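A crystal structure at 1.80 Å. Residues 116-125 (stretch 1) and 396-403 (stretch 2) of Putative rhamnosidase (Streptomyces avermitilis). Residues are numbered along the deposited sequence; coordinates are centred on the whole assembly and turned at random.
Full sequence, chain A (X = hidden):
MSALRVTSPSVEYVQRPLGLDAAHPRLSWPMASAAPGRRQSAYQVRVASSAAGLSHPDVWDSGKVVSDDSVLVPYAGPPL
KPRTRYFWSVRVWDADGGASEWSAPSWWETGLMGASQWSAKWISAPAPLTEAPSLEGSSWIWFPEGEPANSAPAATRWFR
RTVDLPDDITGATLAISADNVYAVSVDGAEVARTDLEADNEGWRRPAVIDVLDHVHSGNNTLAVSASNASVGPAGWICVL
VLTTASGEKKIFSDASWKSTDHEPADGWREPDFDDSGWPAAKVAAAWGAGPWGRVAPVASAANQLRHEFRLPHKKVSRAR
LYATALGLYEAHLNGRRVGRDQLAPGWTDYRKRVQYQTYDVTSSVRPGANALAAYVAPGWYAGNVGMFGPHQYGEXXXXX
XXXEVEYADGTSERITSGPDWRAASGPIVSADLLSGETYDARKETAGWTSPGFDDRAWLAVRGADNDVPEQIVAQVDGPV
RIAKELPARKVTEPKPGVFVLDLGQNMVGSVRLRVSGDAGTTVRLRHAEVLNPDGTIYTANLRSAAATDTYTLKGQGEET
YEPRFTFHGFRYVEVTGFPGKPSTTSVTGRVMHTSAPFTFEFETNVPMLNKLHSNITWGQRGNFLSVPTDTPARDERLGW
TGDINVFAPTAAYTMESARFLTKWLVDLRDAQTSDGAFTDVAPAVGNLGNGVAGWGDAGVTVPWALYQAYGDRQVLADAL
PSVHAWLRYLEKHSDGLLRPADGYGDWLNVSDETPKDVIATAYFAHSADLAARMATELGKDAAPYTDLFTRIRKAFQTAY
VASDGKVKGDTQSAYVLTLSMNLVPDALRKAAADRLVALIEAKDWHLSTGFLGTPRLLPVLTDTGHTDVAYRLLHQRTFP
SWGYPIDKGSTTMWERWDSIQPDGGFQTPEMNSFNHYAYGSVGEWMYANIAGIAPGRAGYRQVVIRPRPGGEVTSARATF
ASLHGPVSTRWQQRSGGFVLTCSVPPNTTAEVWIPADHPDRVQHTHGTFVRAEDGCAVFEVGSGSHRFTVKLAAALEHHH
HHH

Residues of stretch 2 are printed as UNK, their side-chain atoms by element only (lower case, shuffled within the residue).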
# COMPACT_ATOMS: atom_id res chain seq x y z
N SER A 116 -8.46 -4.77 -27.56
CA SER A 116 -9.39 -5.17 -28.60
C SER A 116 -10.23 -6.39 -28.21
O SER A 116 -11.25 -6.67 -28.85
CB SER A 116 -8.67 -5.39 -29.94
OG SER A 116 -7.55 -6.26 -29.78
N GLN A 117 -9.81 -7.09 -27.16
CA GLN A 117 -10.51 -8.30 -26.74
C GLN A 117 -11.65 -8.00 -25.77
O GLN A 117 -12.43 -8.90 -25.43
CB GLN A 117 -9.53 -9.34 -26.18
CG GLN A 117 -8.74 -10.08 -27.25
CD GLN A 117 -7.67 -9.21 -27.90
OE1 GLN A 117 -7.89 -8.64 -28.96
NE2 GLN A 117 -6.53 -9.11 -27.26
N TRP A 118 -11.78 -6.73 -25.37
CA TRP A 118 -12.92 -6.27 -24.57
C TRP A 118 -14.01 -5.76 -25.48
O TRP A 118 -13.76 -4.98 -26.41
CB TRP A 118 -12.55 -5.12 -23.64
CG TRP A 118 -11.62 -5.44 -22.52
CD1 TRP A 118 -10.24 -5.41 -22.55
CD2 TRP A 118 -12.00 -5.73 -21.17
NE1 TRP A 118 -9.74 -5.72 -21.29
CE2 TRP A 118 -10.80 -5.92 -20.43
CE3 TRP A 118 -13.23 -5.93 -20.52
CZ2 TRP A 118 -10.79 -6.25 -19.08
CZ3 TRP A 118 -13.22 -6.26 -19.15
CH2 TRP A 118 -12.01 -6.42 -18.45
N SER A 119 -15.25 -6.19 -25.22
CA SER A 119 -16.38 -5.53 -25.84
C SER A 119 -17.29 -4.85 -24.79
O SER A 119 -18.28 -4.19 -25.14
CB SER A 119 -17.17 -6.54 -26.66
OG SER A 119 -17.65 -7.55 -25.81
N ALA A 120 -16.95 -5.02 -23.52
CA ALA A 120 -17.69 -4.40 -22.42
C ALA A 120 -17.64 -2.86 -22.52
O ALA A 120 -16.72 -2.31 -23.14
CB ALA A 120 -17.10 -4.87 -21.09
N LYS A 121 -18.62 -2.17 -21.94
CA LYS A 121 -18.63 -0.70 -21.83
C LYS A 121 -18.48 -0.25 -20.38
O LYS A 121 -19.01 -0.89 -19.46
CB LYS A 121 -19.94 -0.10 -22.36
CG LYS A 121 -20.48 -0.69 -23.66
CD LYS A 121 -19.62 -0.38 -24.86
CE LYS A 121 -20.46 -0.55 -26.13
NZ LYS A 121 -19.62 -0.99 -27.28
N TRP A 122 -17.78 0.87 -20.19
CA TRP A 122 -17.69 1.47 -18.87
C TRP A 122 -19.05 1.98 -18.44
O TRP A 122 -19.69 2.74 -19.17
CB TRP A 122 -16.70 2.61 -18.88
CG TRP A 122 -15.30 2.17 -19.05
CD1 TRP A 122 -14.56 2.12 -20.23
CD2 TRP A 122 -14.44 1.72 -18.01
NE1 TRP A 122 -13.29 1.66 -19.96
CE2 TRP A 122 -13.18 1.43 -18.61
CE3 TRP A 122 -14.60 1.53 -16.62
CZ2 TRP A 122 -12.10 0.95 -17.87
CZ3 TRP A 122 -13.51 1.04 -15.89
CH2 TRP A 122 -12.29 0.76 -16.52
N ILE A 123 -19.49 1.59 -17.24
CA ILE A 123 -20.75 2.09 -16.73
C ILE A 123 -20.62 2.65 -15.31
O ILE A 123 -19.78 2.21 -14.52
CB ILE A 123 -21.87 1.04 -16.74
CG1 ILE A 123 -21.49 -0.17 -15.86
CG2 ILE A 123 -22.26 0.65 -18.17
CD1 ILE A 123 -22.62 -1.19 -15.74
N SER A 124 -21.52 3.59 -14.99
CA SER A 124 -21.57 4.26 -13.68
C SER A 124 -23.02 4.28 -13.21
O SER A 124 -23.93 4.23 -14.04
CB SER A 124 -21.14 5.71 -13.83
OG SER A 124 -19.74 5.86 -13.91
N ALA A 125 -23.24 4.40 -11.90
CA ALA A 125 -24.58 4.71 -11.39
C ALA A 125 -24.95 6.13 -11.86
O ALA A 125 -24.06 6.97 -12.06
CB ALA A 125 -24.60 4.64 -9.87
N UNK A 396 -16.68 10.37 -10.56
CA UNK A 396 -17.63 9.29 -10.33
C UNK A 396 -16.96 7.98 -10.66
O UNK A 396 -16.26 7.89 -11.69
n UNK A 396 -20.65 12.33 -12.36
c UNK A 396 -20.69 10.90 -12.09
n UNK A 396 -18.87 12.17 -13.82
n UNK A 396 -19.80 14.22 -13.38
c UNK A 396 -19.78 10.56 -10.92
c UNK A 396 -18.85 9.41 -11.25
c UNK A 396 -19.77 12.91 -13.18
N UNK A 397 -17.19 6.96 -9.83
CA UNK A 397 -16.60 5.68 -10.22
C UNK A 397 -17.33 4.93 -11.34
O UNK A 397 -18.55 5.10 -11.57
c UNK A 397 -16.59 4.87 -8.90
c UNK A 397 -17.66 5.47 -8.09
c UNK A 397 -17.73 6.93 -8.46
N UNK A 398 -16.57 4.10 -12.04
CA UNK A 398 -17.07 3.34 -13.15
C UNK A 398 -16.61 1.89 -13.12
O UNK A 398 -15.53 1.60 -12.61
c UNK A 398 -16.67 4.02 -14.48
N UNK A 399 -17.44 1.01 -13.66
CA UNK A 399 -17.21 -0.44 -13.73
C UNK A 399 -17.04 -0.92 -15.17
O UNK A 399 -17.77 -0.49 -16.07
c UNK A 399 -18.42 -1.18 -13.11
c UNK A 399 -17.36 -3.33 -12.25
c UNK A 399 -19.79 -3.29 -12.90
c UNK A 399 -18.39 -2.71 -13.17
N UNK A 400 -16.13 -1.87 -15.38
CA UNK A 400 -16.02 -2.58 -16.65
C UNK A 400 -16.05 -4.07 -16.34
O UNK A 400 -15.26 -4.58 -15.53
c UNK A 400 -13.11 -2.56 -19.26
c UNK A 400 -14.55 -2.72 -18.80
c UNK A 400 -14.72 -2.19 -17.38
c UNK A 400 -15.48 -1.94 -19.73
N UNK A 401 -17.01 -4.80 -16.92
CA UNK A 401 -17.10 -6.24 -16.61
C UNK A 401 -17.48 -7.06 -17.85
O UNK A 401 -18.34 -6.63 -18.63
c UNK A 401 -18.12 -6.49 -15.50
N UNK A 402 -16.82 -8.19 -18.02
CA UNK A 402 -17.07 -9.10 -19.17
C UNK A 402 -17.04 -10.54 -18.70
O UNK A 402 -16.02 -11.04 -18.28
c UNK A 402 -16.13 -9.71 -21.51
n UNK A 402 -14.47 -9.74 -23.32
c UNK A 402 -15.98 -8.90 -20.22
c UNK A 402 -15.36 -9.01 -22.65
o UNK A 402 -15.60 -7.83 -22.92
N UNK A 403 -18.21 -11.18 -18.76
CA UNK A 403 -18.35 -12.57 -18.38
C UNK A 403 -18.44 -13.41 -19.64
O UNK A 403 -19.27 -13.13 -20.53
c UNK A 403 -19.62 -12.75 -17.54
c UNK A 403 -21.50 -14.18 -16.75
c UNK A 403 -20.05 -14.18 -17.24
c UNK A 403 -19.12 -14.83 -16.23
O HOH W 1 -20.89 4.52 -10.29

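Position 396 carries seven side-chain atoms: three carbons in a row, a nitrogen, then a carbon bearing two further nitrogens. Its CA-to-CB bond points toward stretch 1, yet the closest side-chain approach, CB of 396 to Ser124 OG, is 4.5 Å. The terminal planar group of three nitrogens is a guanidinium, so the residue is Arg396.

Position 397 has three carbons that close a ring onto the backbone N, and its contact is made by the backbone: Ser124 OG donates a hydrogen bond to O of 397 at 2.7 Å. The closed ring identifies Pro397, whose side-chain carbons come no closer than 5.9 Å (Pro397 CD to Ser124 OG). The same carbonyl receives a hydrogen bond from water 1 (water O to Pro397 O, 2.7 Å), and that water accepts one from Ala125 N at 2.9 Å, so the carbonyl is tied to two successive residues.

Position 398 shows a single carbon, CB, 3.9 Å from Trp122 CE3 and 3.6 Å from Ser124 OG. One carbon and nothing beyond it means Ala398. Its CA also lies 3.2 Å from Ile123 O, a CA-H...O contact with an angle of 129° at the hydrogen.

Position 399 has four carbons forked at the second, and its CB approaches Ile123 CG1 at 4.2 Å. A fork at CB would have indicated isoleucine; this one gives Leu399, with chi1 t and chi2 p. The backbone does more. Leu399 N donates to Ile123 O at 2.8 Å (169°), and Ile123 N donates to Leu399 O at 2.9 Å (165°), the reciprocal pair of an antiparallel bridge. Leu399 O also meets Trp122 CA at 3.4 Å.

Position 400 repeats the four carbons forked at the second, and its CA-to-CB bond points toward stretch 1. Its CB sits 3.7 Å from the centroid of the Trp122 six-membered ring, 9° off the normal. The residue is Leu400. Leu400 CD2 lies 3.7 Å from the centroid of the Trp118 six-membered ring, 17° off its normal, and Leu400 CD1 is 3.6 Å from Ala120 CB. Both ring contacts are CH-pi interactions over a face.

Position 401 again has one carbon, its CA-to-CB bond directed away from stretch 1; the carbonyl makes the approach, with O of 401 3.3 Å from Ala120 CB. It is Ala401.

Position 402 has three carbons, the third carrying one oxygen and one nitrogen. The oxygen accepts from Ser119 N at 2.8 Å and from Ala120 N at 3.2 Å, while the nitrogen donates to Gln117 O at 3.1 Å. This amide is Gln402, and both its ends engage main-chain atoms.

Position 403 has four carbons forked at the second, but the nearest pair, CB of 403 and Ala120 CB, is 9.0 Å apart. It is Leu403, outside the contact.

The contact, which buries 719 Å² over both sides, therefore combines three elements. A single antiparallel bridge sets the register at Ile123 and Leu399; Leu400 packs against two tryptophan faces and Ala120; and the Gln402 amide and Ser124 hydroxyl supply hydrogen bonds to backbone atoms beyond the bridge.

Stretch 2, residues 396-403: RPALLAQL
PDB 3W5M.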